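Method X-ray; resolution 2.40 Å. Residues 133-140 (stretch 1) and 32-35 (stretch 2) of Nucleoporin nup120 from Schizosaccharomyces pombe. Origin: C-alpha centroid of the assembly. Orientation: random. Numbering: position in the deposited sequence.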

# COMPACT_ATOMS: atom_id res chain seq x y z
N THR A 133 20.23 -25.75 24.67
CA THR A 133 20.79 -25.90 23.34
C THR A 133 21.19 -27.35 23.10
O THR A 133 21.16 -28.17 24.03
CB THR A 133 21.99 -24.94 23.16
OG1 THR A 133 22.99 -25.24 24.13
CG2 THR A 133 21.54 -23.50 23.34
N HIS A 134 21.56 -27.67 21.87
CA HIS A 134 22.01 -29.01 21.50
C HIS A 134 23.28 -29.39 22.23
O HIS A 134 23.58 -30.57 22.40
CB HIS A 134 22.18 -29.14 19.98
CG HIS A 134 22.61 -30.51 19.52
ND1 HIS A 134 23.90 -30.82 19.25
CD2 HIS A 134 21.88 -31.68 19.30
CE1 HIS A 134 23.98 -32.11 18.88
NE2 HIS A 134 22.75 -32.63 18.91
N ALA A 135 24.02 -28.37 22.68
CA ALA A 135 25.25 -28.58 23.45
C ALA A 135 24.95 -28.85 24.92
O ALA A 135 25.86 -29.18 25.68
CB ALA A 135 26.17 -27.39 23.32
N ARG A 136 23.68 -28.70 25.29
CA ARG A 136 23.16 -29.06 26.61
C ARG A 136 23.47 -28.07 27.72
O ARG A 136 23.52 -28.44 28.89
CB ARG A 136 23.57 -30.48 27.03
CG ARG A 136 22.88 -31.57 26.25
CD ARG A 136 23.36 -32.94 26.70
NE ARG A 136 23.19 -33.94 25.65
CZ ARG A 136 23.38 -35.24 25.82
NH1 ARG A 136 23.75 -35.72 27.00
NH2 ARG A 136 23.21 -36.07 24.79
N VAL A 137 23.67 -26.80 27.34
CA VAL A 137 23.75 -25.70 28.30
C VAL A 137 22.34 -25.16 28.58
O VAL A 137 21.56 -24.95 27.65
CB VAL A 137 24.67 -24.57 27.78
CG1 VAL A 137 24.78 -23.46 28.81
CG2 VAL A 137 26.05 -25.11 27.45
N LEU A 138 22.02 -24.95 29.85
CA LEU A 138 20.75 -24.34 30.24
C LEU A 138 20.93 -22.84 30.46
O LEU A 138 21.77 -22.41 31.25
CB LEU A 138 20.18 -24.99 31.51
CG LEU A 138 19.06 -24.25 32.25
CD1 LEU A 138 17.73 -24.28 31.50
CD2 LEU A 138 18.87 -24.82 33.65
N TYR A 139 20.13 -22.05 29.75
CA TYR A 139 20.22 -20.60 29.86
C TYR A 139 19.01 -20.03 30.55
O TYR A 139 17.89 -20.44 30.28
CB TYR A 139 20.39 -19.98 28.49
CG TYR A 139 21.66 -20.37 27.77
CD1 TYR A 139 22.85 -19.66 27.99
CD2 TYR A 139 21.67 -21.43 26.87
CE1 TYR A 139 24.02 -20.01 27.32
CE2 TYR A 139 22.83 -21.78 26.19
CZ TYR A 139 24.00 -21.07 26.42
OH TYR A 139 25.15 -21.42 25.74
N TYR A 140 19.26 -19.08 31.44
CA TYR A 140 18.21 -18.45 32.22
C TYR A 140 18.19 -16.96 31.89
O TYR A 140 19.00 -16.18 32.41
CB TYR A 140 18.46 -18.69 33.72
CG TYR A 140 17.40 -18.13 34.64
CD1 TYR A 140 16.24 -18.85 34.92
CD2 TYR A 140 17.57 -16.90 35.25
CE1 TYR A 140 15.28 -18.34 35.78
CE2 TYR A 140 16.61 -16.38 36.10
CZ TYR A 140 15.47 -17.10 36.37
OH TYR A 140 14.53 -16.56 37.22
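Stretch 2 32-35: NDSE

The segment from Asn 32 to Glu 35 meets the turn at Thr 133 to Arg 136 around a cis peptide bond, the one joining Asp 33 to Ser 34, and it does so without a single hydrogen bond between the two stretches. The methyl group of Ala 135 lies directly against this linkage: its CB is 3.1 Å from Asp 33 O and likewise 3.1 Å from Ser 34 N. Both approaches are short for a carbon facing polar backbone atoms, so the methyl is packed tightly against the edge of the peptide on which the carbonyl oxygen and the nitrogen are found.

The surface that receives stretch 2 is shaped by a type I beta turn. Arg 136 N donates a hydrogen bond to Thr 133 O at 2.9 Å, while a weak bond from Thr 133 N to Val 137 O, 3.4 Å long, ties the two arms together just beyond it. Ala 135 occupies the third position of the turn, and its CA-to-CB bond points toward stretch 2. After the turn the chain enters a strand at Leu 138; the side chains of Leu 138 and Tyr 140 are out of reach of stretch 2, whereas that of Tyr 139 comes near it.

Stretch 2 has no regular helix or strand, and its approach is best described by its closest backbone register, in which the CA atoms of Ala 135 and Ser 34 are 5.6 Å apart. Asn 32, at one end, makes no close contact, and its side chain leads away. Asp 33 contributes chiefly through its carbonyl. Besides touching Ala 135, Asp 33 O lies 3.7 Å from CG2 of Val 137, whose CA-to-CB bond also points toward stretch 2, and 4.4 Å from OH of Tyr 139, too far for a hydrogen bond. The phenol reaches this position although the CA-to-CB bond of Tyr 139 is directed sideways; the m rotamer brings the end of the ring nearer.

Following the chain to Glu 35 shifts the contact to His 134, where ND1 is 4.1 Å from Glu 35 O in an oblique approach to the imidazole. Ser 34 is directed sideways, with OG 4.1 Å from CB of Ala 135, and the hydroxyl is turned to its own neighbor, donating a weak hydrogen bond of 3.2 Å from Ser 34 OG to Glu 35 OE1. The CA-to-CB bond of Glu 35 points away from the turn and its side chain stays clear of it, though this residue is poorly ordered and the position of its carboxylate is correspondingly less certain. Altogether 195 Å² is buried, counting both sides, a small patch centered on Ala 135 and held by packing against the backbone of stretch 2.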

# COMPACT_ATOMS: atom_id res chain seq x y z
N ASN A 32 32.96 -25.56 26.72
CA ASN A 32 32.42 -26.56 25.80
C ASN A 32 31.04 -26.10 25.32
O ASN A 32 30.00 -26.62 25.74
CB ASN A 32 32.37 -27.94 26.45
CG ASN A 32 33.74 -28.41 26.89
OD1 ASN A 32 34.67 -28.51 26.08
ND2 ASN A 32 33.88 -28.71 28.18
N ASP A 33 31.07 -25.13 24.41
CA ASP A 33 29.91 -24.30 24.06
C ASP A 33 28.64 -24.97 23.54
O ASP A 33 27.56 -24.69 24.05
CB ASP A 33 30.33 -23.14 23.16
CG ASP A 33 30.44 -21.85 23.91
OD1 ASP A 33 29.80 -21.74 24.99
OD2 ASP A 33 31.15 -20.94 23.43
N SER A 34 28.72 -25.83 22.51
CA SER A 34 29.94 -26.11 21.75
C SER A 34 29.68 -25.78 20.29
O SER A 34 30.17 -24.76 19.80
CB SER A 34 30.40 -27.57 21.95
OG SER A 34 29.55 -28.50 21.29
N GLU A 35 28.92 -26.64 19.61
CA GLU A 35 28.50 -26.44 18.21
C GLU A 35 27.06 -26.90 17.98
O GLU A 35 26.72 -28.08 18.11
CB GLU A 35 29.44 -27.15 17.22
CG GLU A 35 30.81 -26.51 17.05
CD GLU A 35 31.82 -26.94 18.11
OE1 GLU A 35 31.55 -27.92 18.84
OE2 GLU A 35 32.89 -26.30 18.21